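Local coordinates for penicillin-binding protein 2B (Streptococcus pneumoniae, PDB 2WAD) that forms peptide cross-links between adjacent glycan strands of cell-wall peptidoglycan as a transpeptidase of the elongasome and is a target of penicillin, at residues A[375-380]-A[524-529]; A[502-507]-A[518-523]. One frame throughout, in Å; residues are numbered along the deposited sequence.

Contact 1: residues A[375-380]-A[524-529]; sequences LGTVTN and TPMQLA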
ATOM      1  N   LEU A 375       3.427  -3.308   6.157  1.00 38.56           N
ATOM      2  CA  LEU A 375       3.766  -2.528   4.951  1.00 35.88           C
ATOM      3  C   LEU A 375       5.192  -2.796   4.516  1.00 35.15           C
ATOM      4  O   LEU A 375       5.541  -2.517   3.375  1.00 39.72           O
ATOM      5  CB  LEU A 375       3.566  -1.027   5.170  1.00 35.03           C
ATOM      6  CG  LEU A 375       2.093  -0.660   5.414  1.00 40.60           C
ATOM      7  CD1 LEU A 375       1.973   0.782   5.850  1.00 41.54           C
ATOM      8  CD2 LEU A 375       1.198  -0.976   4.197  1.00 38.66           C
ATOM      9  N   GLY A 376       6.008  -3.378   5.393  1.00 32.96           N
ATOM     10  CA  GLY A 376       7.361  -3.780   5.002  1.00 29.73           C
ATOM     11  C   GLY A 376       7.384  -4.707   3.802  1.00 32.54           C
ATOM     12  O   GLY A 376       8.351  -4.728   3.031  1.00 35.05           O
ATOM     13  N   THR A 377       6.292  -5.441   3.618  1.00 33.75           N
ATOM     14  CA  THR A 377       6.189  -6.417   2.550  1.00 35.06           C
ATOM     15  C   THR A 377       6.225  -5.751   1.177  1.00 34.76           C
ATOM     16  O   THR A 377       6.638  -6.384   0.226  1.00 35.41           O
ATOM     17  CB  THR A 377       4.900  -7.259   2.664  1.00 32.42           C
ATOM     18  OG1 THR A 377       3.756  -6.393   2.701  1.00 35.23           O
ATOM     19  CG2 THR A 377       4.920  -8.140   3.918  1.00 35.41           C
ATOM     20  N   VAL A 378       5.761  -4.507   1.081  1.00 37.79           N
ATOM     21  CA  VAL A 378       5.729  -3.771  -0.182  1.00 36.61           C
ATOM     22  C   VAL A 378       6.712  -2.597  -0.182  1.00 40.49           C
ATOM     23  O   VAL A 378       6.931  -1.984  -1.223  1.00 43.09           O
ATOM     24  CB  VAL A 378       4.328  -3.243  -0.545  1.00 37.57           C
ATOM     25  CG1 VAL A 378       3.339  -4.379  -0.897  1.00 32.32           C
ATOM     26  CG2 VAL A 378       3.763  -2.344   0.571  1.00 35.77           C
ATOM     27  N   THR A 379       7.324  -2.272   0.954  1.00 40.52           N
ATOM     28  CA  THR A 379       8.170  -1.085   0.992  1.00 43.19           C
ATOM     29  C   THR A 379       9.668  -1.295   1.245  1.00 41.45           C
ATOM     30  O   THR A 379      10.459  -0.417   0.934  1.00 41.65           O
ATOM     31  CB  THR A 379       7.592   0.045   1.903  1.00 45.25           C
ATOM     32  OG1 THR A 379       7.781  -0.314   3.266  1.00 51.71           O
ATOM     33  CG2 THR A 379       6.087   0.255   1.698  1.00 40.23           C
ATOM     34  N   ASN A 380      10.069  -2.441   1.788  1.00 38.71           N
ATOM     35  CA  ASN A 380      11.469  -2.663   2.116  1.00 39.10           C
ATOM     36  C   ASN A 380      12.084  -3.767   1.278  1.00 38.31           C
ATOM     37  O   ASN A 380      11.383  -4.658   0.816  1.00 36.61           O
ATOM     38  CB  ASN A 380      11.628  -3.003   3.597  1.00 40.24           C
ATOM     39  CG  ASN A 380      11.243  -1.834   4.487  1.00 46.02           C
ATOM     40  OD1 ASN A 380      11.888  -0.785   4.477  1.00 54.92           O
ATOM     41  ND2 ASN A 380      10.190  -2.004   5.252  1.00 53.96           N
ATOM     42  N   THR A 524      11.505  -6.832  -2.703  1.00 32.82           N
ATOM     43  CA  THR A 524      10.552  -6.811  -1.590  1.00 32.81           C
ATOM     44  C   THR A 524       9.931  -8.206  -1.370  1.00 32.70           C
ATOM     45  O   THR A 524       9.967  -9.059  -2.242  1.00 30.87           O
ATOM     46  CB  THR A 524       9.367  -5.883  -1.874  1.00 32.32           C
ATOM     47  OG1 THR A 524       8.579  -6.469  -2.911  1.00 35.99           O
ATOM     48  CG2 THR A 524       9.811  -4.483  -2.301  1.00 36.02           C
ATOM     49  N   PRO A 525       9.340  -8.442  -0.191  1.00 32.01           N
ATOM     50  CA  PRO A 525       8.715  -9.745   0.047  1.00 28.88           C
ATOM     51  C   PRO A 525       7.520  -9.978  -0.889  1.00 30.79           C
ATOM     52  O   PRO A 525       7.273 -11.119  -1.265  1.00 31.84           O
ATOM     53  CB  PRO A 525       8.314  -9.685   1.536  1.00 28.94           C
ATOM     54  CG  PRO A 525       9.281  -8.692   2.157  1.00 28.95           C
ATOM     55  CD  PRO A 525       9.602  -7.682   1.051  1.00 32.36           C
ATOM     56  N   MET A 526       6.785  -8.929  -1.279  1.00 30.38           N
ATOM     57  CA  MET A 526       5.684  -9.073  -2.221  1.00 28.68           C
ATOM     58  C   MET A 526       6.181  -9.552  -3.586  1.00 29.85           C
ATOM     59  O   MET A 526       5.574 -10.446  -4.192  1.00 32.38           O
ATOM     60  CB  MET A 526       4.860  -7.772  -2.302  1.00 31.80           C
ATOM     61  CG  MET A 526       3.640  -7.804  -3.209  1.00 29.56           C
ATOM     62  SD  MET A 526       2.348  -8.915  -2.570  1.00 34.16           S
ATOM     63  CE  MET A 526       1.983  -8.103  -1.020  1.00 31.92           C
ATOM     64  N   GLN A 527       7.287  -8.988  -4.068  1.00 30.34           N
ATOM     65  CA  GLN A 527       7.906  -9.435  -5.333  1.00 30.87           C
ATOM     66  C   GLN A 527       8.299 -10.921  -5.269  1.00 35.22           C
ATOM     67  O   GLN A 527       8.115 -11.681  -6.244  1.00 36.69           O
ATOM     68  CB  GLN A 527       9.132  -8.574  -5.679  1.00 30.79           C
ATOM     69  CG  GLN A 527       8.816  -7.109  -6.111  1.00 31.22           C
ATOM     70  CD  GLN A 527      10.067  -6.287  -6.356  1.00 34.45           C
ATOM     71  OE1 GLN A 527      10.911  -6.177  -5.484  1.00 34.14           O
ATOM     72  NE2 GLN A 527      10.193  -5.698  -7.540  1.00 37.55           N
ATOM     73  N   LEU A 528       8.873 -11.327  -4.133  1.00 32.55           N
ATOM     74  CA  LEU A 528       9.302 -12.737  -3.972  1.00 35.06           C
ATOM     75  C   LEU A 528       8.103 -13.687  -3.863  1.00 32.76           C
ATOM     76  O   LEU A 528       8.181 -14.799  -4.359  1.00 33.03           O
ATOM     77  CB  LEU A 528      10.281 -12.910  -2.788  1.00 34.33           C
ATOM     78  CG  LEU A 528      11.634 -12.220  -3.040  1.00 34.64           C
ATOM     79  CD1 LEU A 528      12.364 -11.913  -1.716  1.00 35.88           C
ATOM     80  CD2 LEU A 528      12.489 -13.145  -3.866  1.00 27.34           C
ATOM     81  N   ALA A 529       6.983 -13.248  -3.273  1.00 30.84           N
ATOM     82  CA  ALA A 529       5.763 -14.045  -3.371  1.00 32.35           C
ATOM     83  C   ALA A 529       5.207 -14.156  -4.792  1.00 30.50           C
ATOM     84  O   ALA A 529       4.723 -15.210  -5.188  1.00 31.98           O
ATOM     85  CB  ALA A 529       4.674 -13.561  -2.419  1.00 28.69           C
TER

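Contact 2: residues A[502-507]-A[518-523]; sequences LVPKEY and GQFDNY. Unlike the reference sequence in segment 502-507: L502 (reference Phe).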
ATOM      1  N   LEU A 502      15.896  -2.617  -5.099  1.00 39.37           N
ATOM      2  CA  LEU A 502      17.121  -1.836  -5.251  1.00 39.93           C
ATOM      3  C   LEU A 502      17.887  -2.510  -6.377  1.00 41.15           C
ATOM      4  O   LEU A 502      18.405  -3.613  -6.168  1.00 38.42           O
ATOM      5  CB  LEU A 502      17.966  -1.848  -3.965  1.00 39.61           C
ATOM      6  CG  LEU A 502      18.993  -0.731  -3.744  1.00 43.79           C
ATOM      7  CD1 LEU A 502      19.513  -0.707  -2.308  1.00 43.43           C
ATOM      8  CD2 LEU A 502      20.178  -0.822  -4.698  1.00 48.16           C
ATOM      9  N   VAL A 503      17.979  -1.829  -7.527  1.00 40.38           N
ATOM     10  CA  VAL A 503      18.491  -2.410  -8.766  1.00 38.68           C
ATOM     11  C   VAL A 503      19.513  -1.431  -9.337  1.00 40.31           C
ATOM     12  O   VAL A 503      19.165  -0.501 -10.068  1.00 41.36           O
ATOM     13  CB  VAL A 503      17.346  -2.598  -9.804  1.00 41.51           C
ATOM     14  CG1 VAL A 503      17.875  -3.288 -11.088  1.00 34.43           C
ATOM     15  CG2 VAL A 503      16.154  -3.352  -9.191  1.00 35.34           C
ATOM     16  N   PRO A 504      20.786  -1.638  -9.004  1.00 39.36           N
ATOM     17  CA  PRO A 504      21.813  -0.669  -9.349  1.00 39.38           C
ATOM     18  C   PRO A 504      22.075  -0.569 -10.851  1.00 42.95           C
ATOM     19  O   PRO A 504      22.298  -1.582 -11.531  1.00 41.90           O
ATOM     20  CB  PRO A 504      23.036  -1.139  -8.563  1.00 39.32           C
ATOM     21  CG  PRO A 504      22.474  -2.115  -7.477  1.00 35.63           C
ATOM     22  CD  PRO A 504      21.283  -2.721  -8.133  1.00 39.47           C
ATOM     23  N   LYS A 505      21.972   0.662 -11.353  1.00 43.69           N
ATOM     24  CA  LYS A 505      22.158   0.944 -12.774  1.00 44.84           C
ATOM     25  C   LYS A 505      23.628   0.933 -13.162  1.00 42.68           C
ATOM     26  O   LYS A 505      23.971   0.802 -14.335  1.00 44.58           O
ATOM     27  CB  LYS A 505      21.503   2.276 -13.147  1.00 43.03           C
ATOM     28  CG  LYS A 505      20.005   2.161 -13.211  1.00 42.77           C
ATOM     29  CD  LYS A 505      19.330   3.475 -13.528  1.00 47.16           C
ATOM     30  CE  LYS A 505      17.819   3.315 -13.461  1.00 48.05           C
ATOM     31  NZ  LYS A 505      17.320   3.107 -12.055  1.00 45.77           N
ATOM     32  N   GLU A 506      24.486   1.079 -12.165  1.00 42.52           N
ATOM     33  CA  GLU A 506      25.926   0.986 -12.342  1.00 44.31           C
ATOM     34  C   GLU A 506      26.351  -0.358 -11.746  1.00 44.28           C
ATOM     35  O   GLU A 506      25.963  -0.670 -10.610  1.00 42.01           O
ATOM     36  CB  GLU A 506      26.584   2.119 -11.538  1.00 45.77           C
ATOM     37  CG  GLU A 506      28.115   2.208 -11.628  1.00 54.80           C
ATOM     38  CD  GLU A 506      28.706   3.281 -10.716  1.00 70.98           C
ATOM     39  OE1 GLU A 506      28.057   3.632  -9.699  1.00 81.20           O
ATOM     40  OE2 GLU A 506      29.816   3.786 -11.005  1.00 71.70           O
ATOM     41  N   TYR A 507      27.163  -1.132 -12.466  1.00 43.20           N
ATOM     42  CA  TYR A 507      27.558  -2.463 -11.989  1.00 44.55           C
ATOM     43  C   TYR A 507      28.712  -2.996 -12.821  1.00 45.50           C
ATOM     44  O   TYR A 507      28.890  -2.567 -13.955  1.00 44.91           O
ATOM     45  CB  TYR A 507      26.388  -3.458 -12.101  1.00 44.63           C
ATOM     46  CG  TYR A 507      25.823  -3.456 -13.496  1.00 46.51           C
ATOM     47  CD1 TYR A 507      24.809  -2.569 -13.864  1.00 45.19           C
ATOM     48  CD2 TYR A 507      26.343  -4.303 -14.468  1.00 44.24           C
ATOM     49  CE1 TYR A 507      24.320  -2.544 -15.165  1.00 40.52           C
ATOM     50  CE2 TYR A 507      25.863  -4.280 -15.764  1.00 38.99           C
ATOM     51  CZ  TYR A 507      24.869  -3.384 -16.108  1.00 44.54           C
ATOM     52  OH  TYR A 507      24.409  -3.366 -17.405  1.00 44.32           O
ATOM     53  N   GLY A 518      21.451 -14.476  -6.698  1.00 36.19           N
ATOM     54  CA  GLY A 518      20.643 -13.694  -5.783  1.00 29.47           C
ATOM     55  C   GLY A 518      21.427 -12.956  -4.709  1.00 33.33           C
ATOM     56  O   GLY A 518      20.940 -12.775  -3.588  1.00 29.74           O
ATOM     57  N   GLN A 519      22.623 -12.499  -5.065  1.00 33.07           N
ATOM     58  CA  GLN A 519      23.417 -11.674  -4.167  1.00 36.98           C
ATOM     59  C   GLN A 519      23.739 -10.324  -4.805  1.00 38.42           C
ATOM     60  O   GLN A 519      24.832  -9.827  -4.649  1.00 41.60           O
ATOM     61  CB  GLN A 519      24.713 -12.369  -3.738  1.00 36.87           C
ATOM     62  CG  GLN A 519      24.543 -13.690  -2.979  1.00 40.05           C
ATOM     63  CD  GLN A 519      23.948 -13.526  -1.591  1.00 42.35           C
ATOM     64  OE1 GLN A 519      23.103 -14.320  -1.164  1.00 47.56           O
ATOM     65  NE2 GLN A 519      24.405 -12.515  -0.864  1.00 47.94           N
ATOM     66  N   PHE A 520      22.807  -9.691  -5.508  1.00 38.24           N
ATOM     67  CA  PHE A 520      23.091  -8.323  -5.972  1.00 35.82           C
ATOM     68  C   PHE A 520      21.817  -7.495  -5.877  1.00 34.59           C
ATOM     69  O   PHE A 520      21.638  -6.769  -4.902  1.00 34.39           O
ATOM     70  CB  PHE A 520      23.767  -8.274  -7.365  1.00 35.63           C
ATOM     71  CG  PHE A 520      24.248  -6.897  -7.767  1.00 32.56           C
ATOM     72  CD1 PHE A 520      25.152  -6.208  -6.976  1.00 40.10           C
ATOM     73  CD2 PHE A 520      23.762  -6.271  -8.903  1.00 30.25           C
ATOM     74  CE1 PHE A 520      25.580  -4.924  -7.317  1.00 42.66           C
ATOM     75  CE2 PHE A 520      24.191  -4.991  -9.259  1.00 36.93           C
ATOM     76  CZ  PHE A 520      25.090  -4.308  -8.452  1.00 39.97           C
ATOM     77  N   ASP A 521      20.886  -7.626  -6.818  1.00 33.40           N
ATOM     78  CA  ASP A 521      19.677  -6.800  -6.713  1.00 33.24           C
ATOM     79  C   ASP A 521      18.901  -7.236  -5.455  1.00 35.87           C
ATOM     80  O   ASP A 521      18.869  -8.439  -5.167  1.00 36.55           O
ATOM     81  CB  ASP A 521      18.800  -6.998  -7.956  1.00 33.08           C
ATOM     82  CG  ASP A 521      19.424  -6.427  -9.215  1.00 35.97           C
ATOM     83  OD1 ASP A 521      20.396  -5.666  -9.093  1.00 31.55           O
ATOM     84  OD2 ASP A 521      18.960  -6.733 -10.332  1.00 35.99           O
ATOM     85  N   ASN A 522      18.291  -6.284  -4.738  1.00 33.78           N
ATOM     86  CA  ASN A 522      17.381  -6.491  -3.599  1.00 34.28           C
ATOM     87  C   ASN A 522      15.900  -6.367  -4.000  1.00 37.19           C
ATOM     88  O   ASN A 522      15.537  -5.454  -4.747  1.00 38.03           O
ATOM     89  CB  ASN A 522      17.587  -5.409  -2.515  1.00 32.06           C
ATOM     90  CG  ASN A 522      18.920  -5.529  -1.754  1.00 36.69           C
ATOM     91  OD1 ASN A 522      18.967  -5.373  -0.526  1.00 41.81           O
ATOM     92  ND2 ASN A 522      20.008  -5.784  -2.473  1.00 38.24           N
ATOM     93  N   TYR A 523      15.045  -7.235  -3.453  1.00 34.42           N
ATOM     94  CA  TYR A 523      13.636  -7.300  -3.797  1.00 34.25           C
ATOM     95  C   TYR A 523      12.768  -7.222  -2.538  1.00 35.83           C
ATOM     96  O   TYR A 523      13.249  -7.507  -1.429  1.00 35.53           O
ATOM     97  CB  TYR A 523      13.367  -8.631  -4.506  1.00 33.75           C
ATOM     98  CG  TYR A 523      14.219  -8.892  -5.734  1.00 31.60           C
ATOM     99  CD1 TYR A 523      14.399  -7.917  -6.733  1.00 38.27           C
ATOM    100  CD2 TYR A 523      14.864 -10.096  -5.889  1.00 32.69           C
ATOM    101  CE1 TYR A 523      15.171  -8.162  -7.862  1.00 30.50           C
ATOM    102  CE2 TYR A 523      15.655 -10.345  -6.991  1.00 31.10           C
ATOM    103  CZ  TYR A 523      15.779  -9.397  -7.986  1.00 30.76           C
ATOM    104  OH  TYR A 523      16.576  -9.705  -9.072  1.00 33.78           O
TER

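Contact 1: residues A[375-380]-A[524-529]
M526 N, in the first turn of the helix that begins at P525, donates to T377 O of the short helix 376-379 over 3.0 Å, the donor tilted 19° from the carbonyl plane. P525 CD packs 3.3 Å from the same oxygen; proline, with no N-H to offer, suits this first helical position and lays its ring against the T377 backbone. T524 stands at the N-cap with OG1 between its own N and carbonyl carbon (chi1 69°), from where OG1 accepts from Q527 N. Q527 OE1 in turn accepts from T524 N at 2.9 Å, in the carbonyl plane on a lone pair, which completes the capping box; Q527 NE2 is held by S489 O and T500 O. N380 O adds a CA-H...O contact of 3.3 Å to T524 CA. Beside the polar seam, V378 CG1 lies against M526 CB and CE, both at 4.0 Å; the bends at chi2 and chi3 keep CE beside it. Helix 376-379 thus meets the N-terminus of helix 525-536 where V346 of strand 342-348, in the domain's antiparallel sheet, touches both T377 and M526. Two first-turn N-H groups, of M526 and Q527, find acceptors in this buried place, one from the partner helix and one from the cap.

Contact 2: residues A[502-507]-A[518-523]
L502 and N522 exchange two backbone hydrogen bonds, L502 N to N522 O at 2.9 Å and N522 N to L502 O at 3.0 Å, which makes them a single antiparallel hydrogen-bonded pair. The CB atoms of L502 and N522 lie side by side on this bridged pair, 3.9 Å apart. The N522 amide also makes a weak bond from ND2 to F520 O, within its own segment.

The apolar part is centred on F520. Its CG is anti to the backbone N (chi1 -172°), and the ring meets P504 tip to tip, CZ lying 3.6 Å from P504 CG. Y507 CB comes to 3.9 Å from F520 CE2. The compact proline ring fits the end of the phenyl group, while T514 and N515 of helix 509-515 touch F520 as well.

Charge enters through D521. Its carboxylate passes obliquely across V503 and P504, OD1 reaching P504 CD at 3.2 Å and OD2 resting 3.7 Å from V503 CG1. D521 OD1 forms a salt bridge with R479 NH2 of helix 471-484, and that NH2 also donates to P504 O, so one guanidinium ties both segments to that helix.

G518, at positive phi, is the C-prime residue of a Schellman motif ending helix 509-515. The loops before and after this helix are closed by one isolated antiparallel beta bridge, at the surface of the transpeptidase domain.

In the fold
Contact 2 is nested within the chain loop that contact 1 closes, and the two centres lie about 15 Å apart. They are continuous along the backbone: Y523 ends one segment and T524 begins the next, so the surface loop runs straight into the buried helix start, and L528 CG packs on Y523 CB at 4.2 Å. Both belong to the transpeptidase domain but lie away from its annotated sites. The backbone bonds of G518 to G385 and Y523 to F382 nevertheless place contact 2 beside the residues just before S386, the probable acyl-ester serine. The side chains of N522 and N380 are about 5 Å and about 10 Å, respectively, from a bound zinc ion.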